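Local coordinates for protein Tox3 (Phaeosphaeria nodorum, PDB 6WES) that probably acts as a secreted necrotrophic effector of a pathogenic fungus, a toxin whose mature part is a disulfide-bonded beta barrel, with a recognition linked to host Snn3, at residues Thr11-Asp16 / Tyr96-Pro101; Arg25-Arg30 / Leu53-Phe58; Arg46-Asn51 / Leu61-Val66; Pro122-Met127 / Cys146-Tyr151. All blocks are in the same frame, centred on the assembly; numbering follows the deposited sequence.

Interaction 1: residues Thr11-Asp16 / Tyr96-Pro101; sequences TRSVHD and YQLRQP
Gln100 lays its amide against Thr11, and the course of that side chain is instructive. From CB, which points toward segment 11-16, CG stands anti to the backbone N (chi1 175°), and a bend at chi2, 63°, then turns CD across the threonine. CD itself lies 3.7 Å from both CB and CG2 of Thr11. Of the two amide tips, OE1 reaches nearer, 3.3 Å from Thr11 CG2, while NE2 is 3.7 Å from that same methyl carbon. OE1 accepts a hydrogen bond from a water that also donates to Thr11 O and accepts from Ser13 OG, so one solvent molecule ties three groups together. NE2 is spent differently: it donates almost straight to Pro101 O at 3.0 Å, and it also bonds Gln123 O.

The segments belong to strands 2-16 and 92-105, which are not neighbours in the sheet. The axes of segments 11-16 and 96-101 come no nearer than 9.2 Å and run at 139°, so side chains rather than backbone bonds span the interior of the beta barrel.

Further along, Leu98 takes over as the bridging residue. Its CD1 comes obliquely to the imidazole of His15, 3.6 Å from CE1, the two side chains crossing at about a right angle, and the same methyl lies 4.0 Å from Ser13 OG. A second water, at the Thr11 end, joins OG1 of that residue to Pro101 O.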
# COMPACT_ATOMS: atom_id res chain seq x y z
N THR A 11 -0.92 -0.35 7.24
CA THR A 11 0.43 -0.13 7.75
C THR A 11 0.61 1.35 8.06
O THR A 11 0.30 2.22 7.22
CB THR A 11 1.47 -0.62 6.75
OG1 THR A 11 1.22 -2.02 6.50
CG2 THR A 11 2.89 -0.42 7.27
N ARG A 12 1.12 1.63 9.25
CA ARG A 12 1.51 2.97 9.66
C ARG A 12 3.02 3.07 9.52
O ARG A 12 3.75 2.11 9.83
CB ARG A 12 1.11 3.18 11.14
CG ARG A 12 1.65 4.45 11.80
CD ARG A 12 0.98 4.70 13.15
NE ARG A 12 -0.47 4.87 12.99
CZ ARG A 12 -1.33 4.97 14.00
NH1 ARG A 12 -0.89 4.90 15.25
NH2 ARG A 12 -2.62 5.15 13.76
N SER A 13 3.51 4.24 9.14
CA SER A 13 4.96 4.42 9.05
C SER A 13 5.32 5.85 9.38
O SER A 13 4.49 6.76 9.32
CB SER A 13 5.47 4.07 7.65
OG SER A 13 4.89 4.89 6.65
N VAL A 14 6.59 6.06 9.72
CA VAL A 14 7.14 7.38 10.02
C VAL A 14 8.42 7.54 9.21
O VAL A 14 9.25 6.61 9.17
CB VAL A 14 7.46 7.52 11.53
CG1 VAL A 14 8.05 8.90 11.84
CG2 VAL A 14 6.20 7.26 12.35
N HIS A 15 8.58 8.69 8.57
CA HIS A 15 9.73 8.96 7.71
C HIS A 15 10.37 10.29 8.06
O HIS A 15 9.70 11.25 8.47
CB HIS A 15 9.31 8.97 6.23
CG HIS A 15 8.95 7.61 5.72
ND1 HIS A 15 7.70 7.06 5.86
CD2 HIS A 15 9.72 6.65 5.14
CE1 HIS A 15 7.69 5.83 5.37
NE2 HIS A 15 8.91 5.56 4.92
N ASP A 16 11.68 10.35 7.82
CA ASP A 16 12.46 11.57 8.00
C ASP A 16 13.03 11.97 6.65
O ASP A 16 13.67 11.15 5.98
CB ASP A 16 13.55 11.33 9.03
CG ASP A 16 12.98 10.98 10.37
OD1 ASP A 16 12.01 11.63 10.81
OD2 ASP A 16 13.50 10.04 11.02
N TYR A 96 5.44 14.81 -1.51
CA TYR A 96 5.87 13.54 -0.95
C TYR A 96 5.13 12.41 -1.62
O TYR A 96 3.95 12.55 -1.95
CB TYR A 96 5.55 13.47 0.54
CG TYR A 96 6.34 14.48 1.29
CD1 TYR A 96 7.61 14.19 1.76
CD2 TYR A 96 5.82 15.76 1.49
CE1 TYR A 96 8.35 15.16 2.43
CE2 TYR A 96 6.54 16.71 2.13
CZ TYR A 96 7.81 16.40 2.59
OH TYR A 96 8.54 17.38 3.22
N GLN A 97 5.82 11.31 -1.82
CA GLN A 97 5.19 10.09 -2.31
C GLN A 97 5.61 8.92 -1.43
O GLN A 97 6.81 8.64 -1.28
CB GLN A 97 5.62 9.83 -3.74
CG GLN A 97 4.93 8.61 -4.34
CD GLN A 97 5.16 8.54 -5.82
OE1 GLN A 97 6.08 7.85 -6.28
NE2 GLN A 97 4.34 9.26 -6.58
N LEU A 98 4.62 8.25 -0.85
CA LEU A 98 4.83 7.09 -0.01
C LEU A 98 4.49 5.85 -0.82
O LEU A 98 3.44 5.80 -1.48
CB LEU A 98 3.90 7.18 1.20
CG LEU A 98 3.88 5.99 2.15
CD1 LEU A 98 5.29 5.71 2.71
CD2 LEU A 98 2.90 6.29 3.25
N ARG A 99 5.40 4.89 -0.83
CA ARG A 99 5.24 3.65 -1.59
C ARG A 99 5.19 2.51 -0.58
O ARG A 99 6.21 2.17 0.05
CB ARG A 99 6.39 3.50 -2.57
CG ARG A 99 6.48 4.67 -3.54
CD ARG A 99 7.64 4.55 -4.51
NE ARG A 99 7.80 5.81 -5.24
CZ ARG A 99 8.93 6.19 -5.84
NH1 ARG A 99 9.99 5.38 -5.84
NH2 ARG A 99 8.97 7.35 -6.46
N GLN A 100 4.02 1.94 -0.38
CA GLN A 100 3.77 1.00 0.70
C GLN A 100 3.39 -0.37 0.15
O GLN A 100 2.29 -0.54 -0.41
CB GLN A 100 2.65 1.56 1.58
CG GLN A 100 2.16 0.64 2.70
CD GLN A 100 3.25 0.34 3.70
OE1 GLN A 100 3.63 1.21 4.49
NE2 GLN A 100 3.78 -0.88 3.67
N PRO A 101 4.25 -1.39 0.25
CA PRO A 101 3.89 -2.73 -0.23
C PRO A 101 2.92 -3.42 0.71
O PRO A 101 2.90 -3.18 1.92
CB PRO A 101 5.22 -3.49 -0.24
CG PRO A 101 6.29 -2.47 -0.04
CD PRO A 101 5.66 -1.30 0.68
O HOH W 1 2.43 -3.78 4.73
O HOH W 2 2.65 3.43 5.80

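Interaction 2: residues Arg25-Arg30 / Leu53-Phe58; sequences RDVKVR and LNVDRF
Lys28 and Leu53 form an antiparallel hydrogen-bonded pair with CA atoms 4.7 Å apart, Lys28 N donating a hydrogen bond to Leu53 O and Leu53 N one to Lys28 O. Beyond Leu53 the chain leaves this pairing: Asn54 adopts a left-handed backbone conformation (phi 71°). Its carboxamide bonds the other strand instead, ND2 donating to Asp26 O at 2.9 Å, nearly along the C=O axis and with the acceptor close to the amide plane. That ND2 also lies over a face of the Arg25 guanidinium, 4.1 Å from NH2, which itself bonds His79.

On the side of the sheet carrying Lys28 and Leu53, CB meets CB at 3.8 Å. Leu53 CD2 reaches on to Asp26 CB, 3.9 Å away, while the lysine chain extends from there to a bond between NZ and Glu158 O. The inner side is apolar. Val55 CG2 touches two valine methyls, 3.6 Å from Val27 CG1 and 3.7 Å from Val29 CG1. The latter methyl also touches the edge of the Phe58 ring at CE1, while Val55 CG1 lies over one face, toward the rim.

Strand 23-36 lies between strands 2-16 and 45-53 in the sheet, Leu53 ending the latter, and strand 92-105 packs against Val27 and Val29 from within the barrel; strand 72-85 lies against Asn54, Val55 and Phe58.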
# COMPACT_ATOMS: atom_id res chain seq x y z
N ARG A 25 2.23 8.43 8.40
CA ARG A 25 1.13 8.16 7.49
C ARG A 25 0.55 6.79 7.78
O ARG A 25 1.29 5.84 8.03
CB ARG A 25 1.62 8.12 6.03
CG ARG A 25 2.27 9.42 5.54
CD ARG A 25 1.22 10.35 4.98
NE ARG A 25 0.54 11.09 6.02
CZ ARG A 25 -0.59 11.77 5.81
NH1 ARG A 25 -1.17 12.44 6.79
NH2 ARG A 25 -1.12 11.79 4.60
N ASP A 26 -0.78 6.68 7.68
CA ASP A 26 -1.50 5.41 7.71
C ASP A 26 -1.98 5.12 6.30
O ASP A 26 -2.55 5.99 5.64
CB ASP A 26 -2.72 5.50 8.63
CG ASP A 26 -2.39 5.39 10.09
OD1 ASP A 26 -1.20 5.48 10.44
OD2 ASP A 26 -3.32 5.25 10.93
N VAL A 27 -1.78 3.88 5.84
CA VAL A 27 -2.23 3.43 4.53
C VAL A 27 -3.04 2.16 4.76
O VAL A 27 -2.57 1.24 5.42
CB VAL A 27 -1.04 3.14 3.60
CG1 VAL A 27 -1.53 2.67 2.24
CG2 VAL A 27 -0.18 4.39 3.44
N LYS A 28 -4.26 2.13 4.24
CA LYS A 28 -5.11 0.95 4.39
C LYS A 28 -5.62 0.50 3.04
O LYS A 28 -5.96 1.33 2.18
CB LYS A 28 -6.31 1.24 5.31
CG LYS A 28 -5.94 1.59 6.74
CD LYS A 28 -7.19 1.90 7.53
CE LYS A 28 -6.85 2.41 8.93
NZ LYS A 28 -8.10 2.69 9.72
N VAL A 29 -5.66 -0.81 2.84
CA VAL A 29 -6.14 -1.39 1.59
C VAL A 29 -7.12 -2.51 1.90
O VAL A 29 -7.16 -3.06 3.01
CB VAL A 29 -5.00 -1.92 0.71
CG1 VAL A 29 -4.03 -0.78 0.34
CG2 VAL A 29 -4.25 -3.07 1.41
N ARG A 30 -7.92 -2.87 0.89
CA ARG A 30 -8.81 -4.01 0.93
C ARG A 30 -8.45 -4.90 -0.25
O ARG A 30 -8.10 -4.38 -1.33
CB ARG A 30 -10.26 -3.53 0.80
CG ARG A 30 -11.29 -4.64 0.66
CD ARG A 30 -12.67 -4.07 0.78
NE ARG A 30 -13.65 -5.04 0.30
CZ ARG A 30 -14.88 -5.16 0.77
NH1 ARG A 30 -15.31 -4.39 1.76
NH2 ARG A 30 -15.68 -6.08 0.25
N LEU A 53 -7.71 3.65 2.76
CA LEU A 53 -7.28 4.96 3.26
C LEU A 53 -5.95 5.31 2.62
O LEU A 53 -4.99 4.54 2.73
CB LEU A 53 -7.10 4.94 4.78
CG LEU A 53 -6.47 6.22 5.34
CD1 LEU A 53 -7.43 7.38 5.18
CD2 LEU A 53 -6.09 6.04 6.79
N ASN A 54 -5.89 6.49 2.00
CA ASN A 54 -4.67 7.14 1.53
C ASN A 54 -4.01 6.48 0.33
O ASN A 54 -2.86 6.79 0.03
CB ASN A 54 -3.65 7.37 2.64
CG ASN A 54 -4.02 8.54 3.51
OD1 ASN A 54 -4.69 9.48 3.06
ND2 ASN A 54 -3.60 8.50 4.77
N VAL A 55 -4.69 5.62 -0.42
CA VAL A 55 -4.10 5.07 -1.63
C VAL A 55 -4.63 5.83 -2.84
O VAL A 55 -5.83 5.77 -3.14
CB VAL A 55 -4.33 3.56 -1.77
CG1 VAL A 55 -3.60 3.03 -3.02
CG2 VAL A 55 -3.87 2.84 -0.53
N ASP A 56 -3.73 6.51 -3.54
CA ASP A 56 -4.08 7.21 -4.77
C ASP A 56 -4.05 6.31 -5.99
O ASP A 56 -4.80 6.54 -6.95
CB ASP A 56 -3.12 8.39 -4.94
CG ASP A 56 -3.27 9.39 -3.82
OD1 ASP A 56 -4.35 9.97 -3.75
OD2 ASP A 56 -2.37 9.55 -2.96
N ARG A 57 -3.21 5.28 -5.98
CA ARG A 57 -3.15 4.31 -7.08
C ARG A 57 -2.30 3.16 -6.59
O ARG A 57 -1.53 3.30 -5.63
CB ARG A 57 -2.58 4.89 -8.38
CG ARG A 57 -1.19 5.46 -8.24
CD ARG A 57 -0.68 6.08 -9.56
NE ARG A 57 0.57 6.77 -9.30
CZ ARG A 57 1.77 6.19 -9.35
NH1 ARG A 57 1.88 4.92 -9.70
NH2 ARG A 57 2.85 6.90 -9.04
N PHE A 58 -2.43 2.03 -7.25
CA PHE A 58 -1.60 0.87 -7.01
C PHE A 58 -0.63 0.69 -8.16
O PHE A 58 -0.90 1.10 -9.29
CB PHE A 58 -2.45 -0.39 -6.88
CG PHE A 58 -3.28 -0.44 -5.62
CD1 PHE A 58 -2.77 -1.03 -4.49
CD2 PHE A 58 -4.56 0.10 -5.58
CE1 PHE A 58 -3.54 -1.11 -3.34
CE2 PHE A 58 -5.33 0.04 -4.43
CZ PHE A 58 -4.82 -0.56 -3.31

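Interaction 3: residues Arg46-Asn51 / Leu61-Val66; sequences RVTWSN and LPIVTV
Ile63 CG1 stands anti to its carbonyl carbon, and a further turn at chi2, -52°, brings CD1 over to Thr48, 3.5 Å from CG2. The two side chains lie next to each other and point the same way, as directly paired residues of an antiparallel sheet do. Trp49, on the side opposite Thr48, has CG anti to its carbonyl carbon, beside the backbone N (chi1 -64°); Pro62 O meets the indole edge 3.5 Å from CD1. Above one face of that indole, towards the rim, lies Val47 CG1.

Strands 45-53 and 63-66, the latter outermost in the sheet, form an antiparallel ladder. Val47 and Val64 exchange two backbone bonds, and the bonding runs on to Pro62, just ahead of strand 63-66, where Trp49 N donates to Pro62 O at 3.0 Å. Nearby Trp49 CB meets Pro62 CB at 3.9 Å, and Val47 CG2 touches Val66 CG2 at 3.7 Å. Trp49 also packs on Phe102 and Leu104 of strand 92-105, inside the barrel.

The chemistry divides between the two sides: Arg46, Thr48, Ile63 and Thr65 face outward, mixing polar and apolar groups, whereas Val47, Trp49 and Val66 are buried. The inner hydrocarbon surface joins this edge strand to the core.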
# COMPACT_ATOMS: atom_id res chain seq x y z
N ARG A 46 -8.47 -14.31 -8.91
CA ARG A 46 -8.49 -12.95 -9.43
C ARG A 46 -8.67 -12.02 -8.24
O ARG A 46 -9.79 -11.87 -7.73
CB ARG A 46 -9.61 -12.80 -10.45
CG ARG A 46 -9.32 -13.57 -11.73
CD ARG A 46 -10.47 -13.49 -12.71
NE ARG A 46 -10.26 -14.40 -13.84
CZ ARG A 46 -10.58 -15.69 -13.83
NH1 ARG A 46 -11.15 -16.23 -12.75
NH2 ARG A 46 -10.35 -16.44 -14.90
N VAL A 47 -7.58 -11.38 -7.81
CA VAL A 47 -7.56 -10.49 -6.66
C VAL A 47 -7.78 -9.06 -7.13
O VAL A 47 -7.16 -8.61 -8.11
CB VAL A 47 -6.23 -10.62 -5.91
CG1 VAL A 47 -6.12 -9.61 -4.79
CG2 VAL A 47 -6.06 -12.04 -5.35
N THR A 48 -8.66 -8.33 -6.45
CA THR A 48 -8.82 -6.89 -6.68
C THR A 48 -8.39 -6.17 -5.41
O THR A 48 -9.03 -6.30 -4.37
CB THR A 48 -10.27 -6.56 -7.00
OG1 THR A 48 -10.63 -7.19 -8.25
CG2 THR A 48 -10.51 -5.04 -7.13
N TRP A 49 -7.32 -5.38 -5.51
CA TRP A 49 -6.92 -4.49 -4.41
C TRP A 49 -7.65 -3.17 -4.57
O TRP A 49 -7.82 -2.67 -5.70
CB TRP A 49 -5.42 -4.20 -4.48
CG TRP A 49 -4.50 -5.38 -4.30
CD1 TRP A 49 -3.93 -6.13 -5.28
CD2 TRP A 49 -4.00 -5.89 -3.05
NE1 TRP A 49 -3.10 -7.08 -4.73
CE2 TRP A 49 -3.13 -6.95 -3.36
CE3 TRP A 49 -4.20 -5.54 -1.71
CZ2 TRP A 49 -2.44 -7.66 -2.38
CZ3 TRP A 49 -3.51 -6.24 -0.74
CH2 TRP A 49 -2.65 -7.29 -1.08
N SER A 50 -8.04 -2.56 -3.45
CA SER A 50 -8.69 -1.26 -3.51
C SER A 50 -8.28 -0.40 -2.32
O SER A 50 -7.81 -0.89 -1.29
CB SER A 50 -10.21 -1.39 -3.58
OG SER A 50 -10.70 -2.04 -2.43
N ASN A 51 -8.47 0.91 -2.49
CA ASN A 51 -8.15 1.87 -1.44
C ASN A 51 -9.13 1.74 -0.28
O ASN A 51 -10.35 1.68 -0.48
CB ASN A 51 -8.29 3.28 -2.00
CG ASN A 51 -8.03 4.36 -0.95
OD1 ASN A 51 -7.14 4.23 -0.13
ND2 ASN A 51 -8.82 5.42 -0.99
N LEU A 61 -0.95 -2.66 -12.01
CA LEU A 61 -2.40 -2.66 -11.96
C LEU A 61 -2.93 -3.49 -10.77
O LEU A 61 -2.46 -4.62 -10.56
CB LEU A 61 -2.90 -3.26 -13.27
CG LEU A 61 -4.35 -3.06 -13.59
CD1 LEU A 61 -4.59 -1.63 -13.96
CD2 LEU A 61 -4.71 -4.02 -14.73
N PRO A 62 -3.89 -2.96 -9.98
CA PRO A 62 -4.39 -3.66 -8.77
C PRO A 62 -5.35 -4.81 -9.05
O PRO A 62 -5.87 -5.39 -8.08
CB PRO A 62 -5.15 -2.56 -8.05
CG PRO A 62 -5.69 -1.68 -9.19
CD PRO A 62 -4.52 -1.64 -10.14
N ILE A 63 -5.57 -5.16 -10.30
CA ILE A 63 -6.40 -6.30 -10.67
C ILE A 63 -5.43 -7.37 -11.11
O ILE A 63 -4.82 -7.28 -12.18
CB ILE A 63 -7.37 -5.93 -11.79
CG1 ILE A 63 -8.09 -4.59 -11.49
CG2 ILE A 63 -8.31 -7.11 -12.07
CD1 ILE A 63 -8.76 -4.52 -10.12
N VAL A 64 -5.25 -8.37 -10.26
CA VAL A 64 -4.13 -9.30 -10.38
C VAL A 64 -4.65 -10.72 -10.46
O VAL A 64 -5.58 -11.09 -9.74
CB VAL A 64 -3.15 -9.13 -9.20
CG1 VAL A 64 -2.04 -10.19 -9.24
CG2 VAL A 64 -2.62 -7.70 -9.19
N THR A 65 -4.06 -11.52 -11.32
CA THR A 65 -4.33 -12.95 -11.40
C THR A 65 -3.23 -13.69 -10.65
O THR A 65 -2.04 -13.45 -10.87
CB THR A 65 -4.33 -13.34 -12.88
OG1 THR A 65 -5.37 -12.62 -13.54
CG2 THR A 65 -4.55 -14.80 -13.02
N VAL A 66 -3.62 -14.54 -9.71
CA VAL A 66 -2.69 -15.33 -8.92
C VAL A 66 -2.63 -16.72 -9.54
O VAL A 66 -3.66 -17.43 -9.57
CB VAL A 66 -3.15 -15.41 -7.45
CG1 VAL A 66 -2.17 -16.21 -6.65
CG2 VAL A 66 -3.30 -14.00 -6.85

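Interaction 4: residues Pro122-Met127 / Cys146-Tyr151; sequences PQRPTM and CSTRTY
Tyr151 presents a flat ring, and the backbone of Arg124 lies on it like a ridge. The alpha carbon of Arg124 stands above the middle of the ring, 3.6 Å from the centroid and 12° off the normal, a CH-pi contact. Arg124 CB and CG continue over the CE1 and CZ side, with CB 3.6 Å from CZ. Pro122 borders the rim: its O lies at the ring edge, near the plane, and its CB is 4.0 Å from CD2. Tyr151 CG sits between its own backbone N and carbonyl carbon (chi1 62°), which places the start of the ring where Pro125 CD lies 3.7 Å from CG. The rest of the proline ring turns inward to Ser13, His15, Leu98 and Gln100.

Nearer the start of strand 126-133, in this beta hairpin, waters link the two segments. One water accepts hydrogen bonds from Arg124 NH2 and Thr148 N, 2.8 Å from the latter. Another accepts from Met127 N and donates to Cys146 O at 2.8 Å. Direct pairing comes at Cys146 N, which donates to Met127 O at 2.9 Å. Alongside, Met127 CG rests 4.0 Å from the SG of Cys146, which is disulfide-bonded to Cys17.

The contact therefore changes character along its length, from hydrocarbon on an aromatic face, through water-mediated polar groups, to a backbone bond beside a covalent link. The disulfide links the start of strand 144-153 to the chain just beyond strand 2-16, while apolar packing holds Tyr151.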
# COMPACT_ATOMS: atom_id res chain seq x y z
N PRO A 122 3.72 -6.52 8.43
CA PRO A 122 3.97 -5.19 7.85
C PRO A 122 5.21 -5.24 6.98
O PRO A 122 6.20 -5.89 7.31
CB PRO A 122 4.19 -4.30 9.08
CG PRO A 122 3.56 -5.08 10.23
CD PRO A 122 3.77 -6.52 9.90
N GLN A 123 5.13 -4.57 5.84
CA GLN A 123 6.26 -4.49 4.93
C GLN A 123 6.81 -3.07 4.93
O GLN A 123 6.06 -2.10 5.06
CB GLN A 123 5.86 -4.90 3.53
CG GLN A 123 5.75 -6.43 3.40
CD GLN A 123 5.56 -6.84 1.97
OE1 GLN A 123 4.42 -7.00 1.53
NE2 GLN A 123 6.65 -6.97 1.23
N ARG A 124 8.12 -2.98 4.80
CA ARG A 124 8.80 -1.69 4.86
C ARG A 124 8.43 -0.82 3.67
O ARG A 124 8.62 -1.23 2.51
CB ARG A 124 10.31 -1.93 4.86
CG ARG A 124 11.16 -0.66 5.03
CD ARG A 124 12.68 -1.00 5.03
NE ARG A 124 13.52 0.19 5.14
CZ ARG A 124 14.78 0.19 5.58
NH1 ARG A 124 15.35 -0.95 5.96
NH2 ARG A 124 15.46 1.32 5.66
N PRO A 125 7.91 0.39 3.88
CA PRO A 125 7.63 1.31 2.79
C PRO A 125 8.84 2.21 2.54
O PRO A 125 9.82 2.17 3.27
CB PRO A 125 6.48 2.14 3.36
CG PRO A 125 6.82 2.24 4.85
CD PRO A 125 7.46 0.90 5.20
N THR A 126 8.75 3.01 1.48
CA THR A 126 9.72 4.07 1.25
C THR A 126 8.97 5.37 0.99
O THR A 126 7.86 5.36 0.45
CB THR A 126 10.63 3.77 0.07
OG1 THR A 126 9.85 3.62 -1.13
CG2 THR A 126 11.44 2.50 0.33
N MET A 127 9.56 6.49 1.38
CA MET A 127 9.00 7.80 1.10
C MET A 127 10.01 8.59 0.30
O MET A 127 11.23 8.37 0.41
CB MET A 127 8.65 8.57 2.38
CG MET A 127 7.89 9.89 2.10
SD MET A 127 7.29 10.72 3.59
CE MET A 127 5.94 9.57 3.96
N CYS A 146 13.73 9.47 1.25
CA CYS A 146 13.80 9.76 2.67
C CYS A 146 14.28 8.52 3.43
O CYS A 146 14.47 7.45 2.85
CB CYS A 146 12.41 10.13 3.16
SG CYS A 146 11.60 11.46 2.26
N SER A 147 14.48 8.65 4.74
CA SER A 147 14.75 7.46 5.54
C SER A 147 13.51 7.04 6.32
O SER A 147 12.73 7.88 6.78
CB SER A 147 15.96 7.66 6.47
OG SER A 147 15.80 8.83 7.26
N THR A 148 13.30 5.73 6.42
CA THR A 148 12.17 5.18 7.15
C THR A 148 12.57 5.09 8.62
O THR A 148 13.56 4.42 8.96
CB THR A 148 11.80 3.82 6.57
OG1 THR A 148 11.47 3.98 5.18
CG2 THR A 148 10.59 3.19 7.31
N ARG A 149 11.83 5.76 9.50
CA ARG A 149 12.13 5.67 10.92
C ARG A 149 11.55 4.42 11.54
O ARG A 149 12.23 3.76 12.33
CB ARG A 149 11.63 6.90 11.66
CG ARG A 149 12.48 7.04 12.94
CD ARG A 149 11.89 7.96 13.91
NE ARG A 149 11.91 9.31 13.40
CZ ARG A 149 11.32 10.31 14.03
NH1 ARG A 149 10.73 10.08 15.20
NH2 ARG A 149 11.33 11.52 13.50
N THR A 150 10.32 4.08 11.19
CA THR A 150 9.68 2.88 11.73
C THR A 150 8.45 2.60 10.89
O THR A 150 7.98 3.45 10.14
CB THR A 150 9.35 3.04 13.22
OG1 THR A 150 8.90 1.78 13.73
CG2 THR A 150 8.28 4.11 13.47
N TYR A 151 7.92 1.38 11.03
CA TYR A 151 6.67 1.01 10.37
C TYR A 151 6.06 -0.16 11.14
O TYR A 151 6.77 -0.88 11.85
CB TYR A 151 6.87 0.67 8.88
CG TYR A 151 7.76 -0.51 8.65
CD1 TYR A 151 9.13 -0.38 8.65
CD2 TYR A 151 7.23 -1.79 8.44
CE1 TYR A 151 9.96 -1.47 8.45
CE2 TYR A 151 8.08 -2.89 8.24
CZ TYR A 151 9.43 -2.70 8.24
OH TYR A 151 10.31 -3.75 8.04
O HOH W 3 12.83 2.01 3.52
O HOH W 4 15.05 3.95 5.08
O HOH W 5 12.22 5.74 2.72

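All four contacts belong to a single antiparallel sheet closed into a barrel without helices. Along the chain, interaction 1 encloses interactions 2 and 3, whose segments alternate, and interaction 4 follows. Interactions 1 and 4 have centres about 5 Å apart: Val14 bonds Arg149 between neighbouring strands 2-16 and 144-153, and Gln100 packs on Pro125. Interactions 1 and 2, centres about 10 Å apart, are joined by the Arg12–Asp26 salt bridge and by Leu98 packing on Val27. Interaction 2 meets interaction 3, centres about 14 Å apart, through Phe58 and Ser50. Interactions 3 and 4 stand on opposite sides of the chain's centre, so the contacts run from outermost strand 63-66 to the hairpin 126-133/144-153.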